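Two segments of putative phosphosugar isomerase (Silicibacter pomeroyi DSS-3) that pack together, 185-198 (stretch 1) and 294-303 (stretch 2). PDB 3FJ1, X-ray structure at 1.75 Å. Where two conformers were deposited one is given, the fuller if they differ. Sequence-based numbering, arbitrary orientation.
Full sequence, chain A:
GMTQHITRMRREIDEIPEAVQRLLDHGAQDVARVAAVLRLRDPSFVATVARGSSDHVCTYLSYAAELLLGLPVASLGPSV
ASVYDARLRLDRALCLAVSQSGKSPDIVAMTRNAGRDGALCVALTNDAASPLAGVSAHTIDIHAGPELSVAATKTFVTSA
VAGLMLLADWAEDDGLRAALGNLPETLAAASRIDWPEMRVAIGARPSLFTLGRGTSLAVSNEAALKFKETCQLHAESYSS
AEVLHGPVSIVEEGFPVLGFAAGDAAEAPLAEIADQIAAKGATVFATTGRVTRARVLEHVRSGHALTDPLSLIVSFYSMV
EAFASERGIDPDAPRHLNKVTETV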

ATOM      1  N   GLU A 185      -4.799  27.281 -14.638  1.00 12.86           N
ATOM      2  CA  GLU A 185      -4.274  27.415 -16.011  1.00 14.16           C
ATOM      3  C   GLU A 185      -3.665  26.100 -16.486  1.00 12.23           C
ATOM      4  O   GLU A 185      -3.993  25.609 -17.569  1.00 10.91           O
ATOM      5  CB  GLU A 185      -3.208  28.526 -16.090  1.00 15.33           C
ATOM      6  CG  GLU A 185      -2.663  28.809 -17.484  1.00 17.18           C
ATOM      7  CD  GLU A 185      -1.560  29.868 -17.536  1.00 17.96           C
ATOM      8  OE1 GLU A 185      -0.585  29.809 -16.759  1.00 20.51           O
ATOM      9  OE2 GLU A 185      -1.657  30.755 -18.408  1.00 20.47           O
ATOM     10  N   THR A 186      -2.752  25.556 -15.678  1.00 10.90           N
ATOM     11  CA  THR A 186      -2.056  24.317 -15.979  1.00 10.29           C
ATOM     12  C   THR A 186      -3.051  23.193 -16.216  1.00  9.97           C
ATOM     13  O   THR A 186      -2.911  22.421 -17.178  1.00  9.45           O
ATOM     14  CB  THR A 186      -1.097  23.944 -14.816  1.00  9.87           C
ATOM     15  OG1 THR A 186      -0.160  25.010 -14.610  1.00  9.81           O
ATOM     16  CG2 THR A 186      -0.296  22.649 -15.118  1.00  9.78           C
ATOM     17  N   LEU A 187      -4.062  23.092 -15.341  1.00  8.84           N
ATOM     18  CA  LEU A 187      -5.008  21.970 -15.415  1.00  9.24           C
ATOM     19  C   LEU A 187      -5.983  22.125 -16.554  1.00  9.01           C
ATOM     20  O   LEU A 187      -6.431  21.118 -17.134  1.00  9.81           O
ATOM     21  CB  LEU A 187      -5.734  21.743 -14.084  1.00  8.80           C
ATOM     22  CG  LEU A 187      -4.775  21.373 -12.926  1.00  8.72           C
ATOM     23  CD1 LEU A 187      -5.561  21.113 -11.624  1.00  9.86           C
ATOM     24  CD2 LEU A 187      -3.862  20.184 -13.257  1.00  8.39           C
ATOM     25  N   ALA A 188      -6.287  23.370 -16.899  1.00  9.67           N
ATOM     26  CA  ALA A 188      -7.129  23.640 -18.065  1.00  9.95           C
ATOM     27  C   ALA A 188      -6.417  23.058 -19.295  1.00 10.52           C
ATOM     28  O   ALA A 188      -7.012  22.304 -20.061  1.00 11.64           O
ATOM     29  CB  ALA A 188      -7.368  25.118 -18.233  1.00  9.87           C
ATOM     30  N   ALA A 189      -5.134  23.408 -19.455  1.00 10.83           N
ATOM     31  CA  ALA A 189      -4.297  22.905 -20.538  1.00 10.42           C
ATOM     32  C   ALA A 189      -4.249  21.382 -20.514  1.00 11.50           C
ATOM     33  O   ALA A 189      -4.524  20.704 -21.526  1.00  9.50           O
ATOM     34  CB  ALA A 189      -2.906  23.511 -20.427  1.00 11.12           C
ATOM     35  N   ALA A 190      -3.918  20.808 -19.327  1.00  9.87           N
ATOM     36  CA  ALA A 190      -3.897  19.365 -19.175  1.00 10.10           C
ATOM     37  C   ALA A 190      -5.190  18.647 -19.582  1.00 10.37           C
ATOM     38  O   ALA A 190      -5.144  17.532 -20.095  1.00 10.74           O
ATOM     39  CB  ALA A 190      -3.546  19.008 -17.688  1.00  9.10           C
ATOM     40  N   SER A 191      -6.347  19.264 -19.343  1.00 10.27           N
ATOM     41  CA  SER A 191      -7.613  18.631 -19.657  1.00 11.17           C
ATOM     42  C   SER A 191      -7.859  18.596 -21.171  1.00 12.22           C
ATOM     43  O   SER A 191      -8.747  17.892 -21.618  1.00 12.45           O
ATOM     44  CB  SER A 191      -8.773  19.353 -18.978  1.00 10.96           C
ATOM     45  OG  SER A 191      -8.981  20.648 -19.519  1.00 11.16           O
ATOM     46  N   ARG A 192      -7.094  19.370 -21.934  1.00 12.96           N
ATOM     47  CA  ARG A 192      -7.235  19.396 -23.403  1.00 15.41           C
ATOM     48  C   ARG A 192      -6.347  18.335 -24.107  1.00 14.67           C
ATOM     49  O   ARG A 192      -6.224  18.332 -25.345  1.00 16.65           O
ATOM     50  CB  ARG A 192      -6.959  20.817 -23.921  1.00 16.25           C
ATOM     51  CG  ARG A 192      -7.999  21.848 -23.427  1.00 17.80           C
ATOM     52  CD  ARG A 192      -7.853  23.252 -24.099  1.00 19.35           C
ATOM     53  NE  ARG A 192      -6.730  24.042 -23.559  1.00 21.11           N
ATOM     54  CZ  ARG A 192      -6.803  24.934 -22.550  1.00 22.49           C
ATOM     55  NH1 ARG A 192      -7.974  25.239 -21.956  1.00 23.52           N
ATOM     56  NH2 ARG A 192      -5.697  25.580 -22.143  1.00 22.08           N
ATOM     57  N   ILE A 193      -5.761  17.421 -23.337  1.00 13.20           N
ATOM     58  CA  ILE A 193      -4.909  16.361 -23.840  1.00 12.41           C
ATOM     59  C   ILE A 193      -5.680  15.044 -23.633  1.00 12.12           C
ATOM     60  O   ILE A 193      -6.322  14.868 -22.578  1.00 12.54           O
ATOM     61  CB  ILE A 193      -3.592  16.305 -23.054  1.00 11.95           C
ATOM     62  CG1 ILE A 193      -2.778  17.578 -23.339  1.00 12.37           C
ATOM     63  CG2 ILE A 193      -2.826  15.014 -23.387  1.00 11.49           C
ATOM     64  CD1 ILE A 193      -1.605  17.783 -22.425  1.00 12.41           C
ATOM     65  N   ASP A 194      -5.723  14.181 -24.651  1.00 11.73           N
ATOM     66  CA  ASP A 194      -6.417  12.904 -24.468  1.00 11.95           C
ATOM     67  C   ASP A 194      -5.717  11.690 -25.067  1.00 11.87           C
ATOM     68  O   ASP A 194      -6.283  10.614 -25.117  1.00 10.68           O
ATOM     69  CB  ASP A 194      -7.903  13.015 -24.835  1.00 12.48           C
ATOM     70  CG  ASP A 194      -8.141  13.348 -26.276  1.00 13.14           C
ATOM     71  OD1 ASP A 194      -7.259  13.079 -27.124  1.00 12.68           O
ATOM     72  OD2 ASP A 194      -9.261  13.821 -26.567  1.00 13.87           O
ATOM     73  N   TRP A 195      -4.454  11.867 -25.454  1.00 12.52           N
ATOM     74  CA  TRP A 195      -3.571  10.747 -25.803  1.00 12.90           C
ATOM     75  C   TRP A 195      -4.172   9.702 -26.733  1.00 13.47           C
ATOM     76  O   TRP A 195      -4.221   8.510 -26.385  1.00 13.76           O
ATOM     77  CB  TRP A 195      -3.026  10.055 -24.534  1.00 12.57           C
ATOM     78  CG  TRP A 195      -2.222  10.934 -23.618  1.00 12.32           C
ATOM     79  CD1 TRP A 195      -1.442  11.994 -23.981  1.00 12.59           C
ATOM     80  CD2 TRP A 195      -2.053  10.787 -22.195  1.00 12.55           C
ATOM     81  NE1 TRP A 195      -0.843  12.531 -22.891  1.00 12.49           N
ATOM     82  CE2 TRP A 195      -1.181  11.806 -21.777  1.00 12.48           C
ATOM     83  CE3 TRP A 195      -2.540   9.885 -21.247  1.00 12.19           C
ATOM     84  CZ2 TRP A 195      -0.799  11.976 -20.431  1.00 12.36           C
ATOM     85  CZ3 TRP A 195      -2.180  10.059 -19.926  1.00 12.26           C
ATOM     86  CH2 TRP A 195      -1.309  11.103 -19.529  1.00 12.26           C
ATOM     87  N   PRO A 196      -4.552  10.116 -27.949  1.00 13.62           N
ATOM     88  CA  PRO A 196      -5.187   9.191 -28.919  1.00 13.90           C
ATOM     89  C   PRO A 196      -4.403   7.901 -29.212  1.00 14.20           C
ATOM     90  O   PRO A 196      -5.001   6.842 -29.375  1.00 13.85           O
ATOM     91  CB  PRO A 196      -5.346  10.045 -30.189  1.00 14.04           C
ATOM     92  CG  PRO A 196      -4.478  11.235 -30.001  1.00 14.54           C
ATOM     93  CD  PRO A 196      -4.349  11.470 -28.518  1.00 14.16           C
ATOM     94  N   GLU A 197      -3.085   8.008 -29.275  1.00 15.21           N
ATOM     95  CA  GLU A 197      -2.205   6.861 -29.508  1.00 16.40           C
ATOM     96  C   GLU A 197      -2.347   5.817 -28.389  1.00 16.14           C
ATOM     97  O   GLU A 197      -2.318   4.622 -28.659  1.00 15.22           O
ATOM     98  CB  GLU A 197      -0.755   7.315 -29.683  1.00 17.93           C
ATOM     99  CG  GLU A 197      -0.113   8.005 -28.448  1.00 18.98           C
ATOM    100  CD  GLU A 197      -0.662   9.432 -28.125  1.00 19.60           C
ATOM    101  OE1 GLU A 197      -1.511   9.987 -28.838  1.00 21.74           O
ATOM    102  OE2 GLU A 197      -0.237   9.999 -27.170  1.00 19.81           O
HETATM  103  N   MSE A 198      -2.539   6.252 -27.134  1.00 16.48           N
HETATM  104  CA  MSE A 198      -2.766   5.317 -26.036  0.50 16.93           C
HETATM  105  C   MSE A 198      -4.142   4.659 -26.170  1.00 15.72           C
HETATM  106  O   MSE A 198      -4.296   3.495 -25.902  1.00 15.38           O
HETATM  107  CB  MSE A 198      -2.674   6.032 -24.679  0.50 18.54           C
HETATM  108  CG  MSE A 198      -3.118   5.185 -23.494  0.50 20.34           C
HETATM  109 SE   MSE A 198      -1.888   3.726 -23.148  0.50 23.92          SE
HETATM  110  CE  MSE A 198      -0.482   4.865 -22.503  0.50 21.02           C
ATOM    111  N   ALA A 294      10.690   4.724 -25.584  1.00 16.86           N
ATOM    112  CA  ALA A 294       9.277   4.800 -25.224  1.00 15.78           C
ATOM    113  C   ALA A 294       8.693   6.059 -25.894  1.00 15.75           C
ATOM    114  O   ALA A 294       9.435   7.020 -26.174  1.00 15.58           O
ATOM    115  CB  ALA A 294       9.098   4.871 -23.673  1.00 15.15           C
ATOM    116  N   ARG A 295       7.397   6.045 -26.189  1.00 15.19           N
ATOM    117  CA  ARG A 295       6.754   7.169 -26.854  1.00 16.97           C
ATOM    118  C   ARG A 295       6.525   8.305 -25.869  1.00 15.07           C
ATOM    119  O   ARG A 295       6.168   8.033 -24.716  1.00 13.63           O
ATOM    120  CB  ARG A 295       5.427   6.719 -27.490  1.00 18.28           C
ATOM    121  CG  ARG A 295       5.626   5.645 -28.561  1.00 20.12           C
ATOM    122  CD  ARG A 295       4.337   5.279 -29.291  1.00 21.62           C
ATOM    123  NE  ARG A 295       3.768   6.374 -30.091  1.00 23.55           N
ATOM    124  CZ  ARG A 295       2.639   6.276 -30.804  1.00 24.40           C
ATOM    125  NH1 ARG A 295       1.951   5.128 -30.816  1.00 25.26           N
ATOM    126  NH2 ARG A 295       2.192   7.322 -31.506  1.00 24.58           N
ATOM    127  N   VAL A 296       6.754   9.556 -26.299  1.00 13.79           N
ATOM    128  CA  VAL A 296       6.512  10.722 -25.433  1.00 14.00           C
ATOM    129  C   VAL A 296       5.036  11.061 -25.431  1.00 13.85           C
ATOM    130  O   VAL A 296       4.422  11.200 -26.498  1.00 14.95           O
ATOM    131  CB  VAL A 296       7.308  11.974 -25.877  1.00 13.32           C
ATOM    132  CG1 VAL A 296       6.926  13.169 -25.029  1.00 12.65           C
ATOM    133  CG2 VAL A 296       8.818  11.669 -25.839  1.00 13.24           C
ATOM    134  N   LEU A 297       4.444  11.154 -24.236  1.00 13.48           N
ATOM    135  CA  LEU A 297       3.060  11.573 -24.121  1.00 13.48           C
ATOM    136  C   LEU A 297       3.008  13.066 -23.886  1.00 13.48           C
ATOM    137  O   LEU A 297       3.768  13.611 -23.068  1.00 12.77           O
ATOM    138  CB  LEU A 297       2.341  10.903 -22.954  1.00 13.94           C
ATOM    139  CG  LEU A 297       2.000   9.426 -23.065  1.00 14.36           C
ATOM    140  CD1 LEU A 297       1.655   8.881 -21.654  1.00 14.30           C
ATOM    141  CD2 LEU A 297       0.885   9.182 -24.068  1.00 13.26           C
ATOM    142  N   GLU A 298       2.077  13.704 -24.570  1.00 12.96           N
ATOM    143  CA  GLU A 298       1.827  15.129 -24.412  1.00 14.04           C
ATOM    144  C   GLU A 298       1.527  15.429 -22.946  1.00 13.32           C
ATOM    145  O   GLU A 298       0.733  14.725 -22.345  1.00 12.07           O
ATOM    146  CB  GLU A 298       0.622  15.498 -25.247  1.00 15.51           C
ATOM    147  CG  GLU A 298       0.573  16.932 -25.557  1.00 17.31           C
ATOM    148  CD  GLU A 298      -0.512  17.291 -26.547  1.00 18.31           C
ATOM    149  OE1 GLU A 298      -1.025  16.424 -27.289  1.00 18.90           O
ATOM    150  OE2 GLU A 298      -0.839  18.483 -26.558  1.00 20.11           O
ATOM    151  N   HIS A 299       2.187  16.440 -22.372  1.00 12.64           N
ATOM    152  CA  HIS A 299       1.948  16.815 -20.976  1.00 12.72           C
ATOM    153  C   HIS A 299       2.253  18.277 -20.654  1.00 12.23           C
ATOM    154  O   HIS A 299       2.997  18.963 -21.375  1.00 12.58           O
ATOM    155  CB  HIS A 299       2.774  15.919 -20.027  1.00 11.99           C
ATOM    156  CG  HIS A 299       4.248  16.030 -20.245  1.00 12.10           C
ATOM    157  ND1 HIS A 299       4.892  15.421 -21.305  1.00 12.63           N
ATOM    158  CD2 HIS A 299       5.187  16.745 -19.593  1.00 12.73           C
ATOM    159  CE1 HIS A 299       6.172  15.738 -21.272  1.00 13.64           C
ATOM    160  NE2 HIS A 299       6.384  16.532 -20.234  1.00 12.73           N
ATOM    161  N   VAL A 300       1.704  18.727 -19.527  1.00 11.75           N
ATOM    162  CA  VAL A 300       1.887  20.100 -19.092  1.00 11.72           C
ATOM    163  C   VAL A 300       2.590  20.167 -17.733  1.00 11.94           C
ATOM    164  O   VAL A 300       2.094  19.619 -16.741  1.00 12.14           O
ATOM    165  CB  VAL A 300       0.536  20.845 -19.019  1.00 11.08           C
ATOM    166  CG1 VAL A 300       0.787  22.323 -18.744  1.00 10.39           C
ATOM    167  CG2 VAL A 300      -0.309  20.637 -20.308  1.00 10.86           C
ATOM    168  N   ARG A 301       3.762  20.800 -17.698  1.00 11.06           N
ATOM    169  CA  ARG A 301       4.477  20.985 -16.470  1.00 10.53           C
ATOM    170  C   ARG A 301       3.852  22.160 -15.689  1.00 11.17           C
ATOM    171  O   ARG A 301       3.260  23.070 -16.284  1.00 10.70           O
ATOM    172  CB  ARG A 301       5.964  21.198 -16.745  1.00 10.39           C
ATOM    173  CG  ARG A 301       6.675  19.986 -17.310  1.00 10.19           C
ATOM    174  CD  ARG A 301       6.880  18.924 -16.246  1.00 10.02           C
ATOM    175  NE  ARG A 301       7.578  17.725 -16.692  1.00  9.86           N
ATOM    176  CZ  ARG A 301       7.090  16.483 -16.650  1.00  9.54           C
ATOM    177  NH1 ARG A 301       5.857  16.214 -16.218  1.00  9.37           N
ATOM    178  NH2 ARG A 301       7.865  15.480 -17.039  1.00  9.96           N
ATOM    179  N   SER A 302       3.985  22.105 -14.365  1.00 10.99           N
ATOM    180  CA  SER A 302       3.260  22.989 -13.447  1.00 10.67           C
ATOM    181  C   SER A 302       4.041  24.135 -12.783  1.00 11.01           C
ATOM    182  O   SER A 302       3.420  25.039 -12.230  1.00 11.52           O
ATOM    183  CB  SER A 302       2.648  22.134 -12.342  1.00 10.07           C
ATOM    184  OG  SER A 302       3.625  21.722 -11.424  1.00 10.09           O
ATOM    185  N   GLY A 303       5.369  24.097 -12.841  1.00 11.13           N
ATOM    186  CA  GLY A 303       6.206  25.054 -12.112  1.00 11.63           C
ATOM    187  C   GLY A 303       6.868  24.503 -10.862  1.00 11.65           C
ATOM    188  O   GLY A 303       7.766  25.134 -10.310  1.00 11.22           O
TER
HETATM  189  O   HOH W   1       0.733  25.310 -11.944  1.00 10.71           O
HETATM  190  O   HOH W   2      -3.635  17.919 -27.308  1.00 25.52           O
HETATM  191  O   HOH W   3       0.716  12.427 -26.799  1.00 18.27           O
HETATM  192  O   HOH W   4       2.980   9.004 -27.515  1.00 34.16           O

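A helical segment, the loop after it and the first residues of the next helix (185-198) pack against an extended segment (294-303) in opposite chain directions: Thr 186 lies beside Ser 302, Ala 190 beside Val 300, Ile 193 beside Glu 298 and Trp 195 beside Leu 297. Together the two stretches bury 621 Å², through apolar side chains together with Thr 186, Glu 197, Glu 298 and Arg 295, with one direct hydrogen bond and several waters supplying the polar links.

That hydrogen bond comes from the indole of Trp 195. With chi1 in m (-60°) and chi2 at -31°, the ring reaches across the contact and NE1 donates to Glu 298 O at 2.8 Å, with an angle of 162° at the hydrogen. The acceptor lies at the ring edge, near its plane, where the N-H bond points. The same pose offers a ring face to Leu 297, whose m,t rotamer (-72°, 164°) sets CD2 3.6 Å from the centroid of the five-membered ring and 12° off its normal, a CH-pi contact. One indole thus serves a backbone carbonyl with its edge and a leucine with its face. The backbone of Trp 195, with phi and psi both positive (47°, 61°), occupies the N-cap position of the next helix.

Val 300, in t, packs on Ala 189, Ala 190, Ile 193 and Thr 186. Its CG2 lies 3.9 Å from Ala 189 CB and 3.7 Å from Ala 190 N, and the CD1 atom of Ile 193 meets that same CG2 at 3.8 Å. The other methyl, CG1, approaches Thr 186 CG2 at 3.8 Å. Ile 193 adopts m,t (-67°, 168°), an extended form that carries CD1 to Val 300 while leaving its CG2 3.7 Å from Glu 298 O.

Thr 186, in m, divides its two branches between different tasks. CG2 packs on the opposite stretch, 3.9 Å from Ser 302 CA, while OG1 donates to water 1 at 2.8 Å; this water in turn donates to Ser 302 O at 2.7 Å, bridging the stretches.

Glu 197 is folded rather than extended: chi1 is p (63°) and chi2 m (-71°). Its OE2 comes within 3.4 Å of Leu 297 CD2 and accepts from water 3 at 2.6 Å. Water 3 also accepts from Glu 298 N at 2.9 Å, so the carboxylate reaches the neighbouring backbone through solvent. Arg 295 does not pair with this carboxylate; its guanidinium instead lays one face over the aliphatic part of Glu 197, NH2 to CB 3.5 Å.

Glu 298 is stretched out in t,t (-159°, 172°), which runs its side chain past Ile 193, OE2 to CG1 3.9 Å. His 299 turns its ring end away from the helix: with chi1 in p, ND1 donates to Leu 297 O at 2.8 Å and 172°, a nearly straight bond within its own stretch. Ser 191, also in p, likewise bonds locally, OG to Ala 188 O at 2.6 Å.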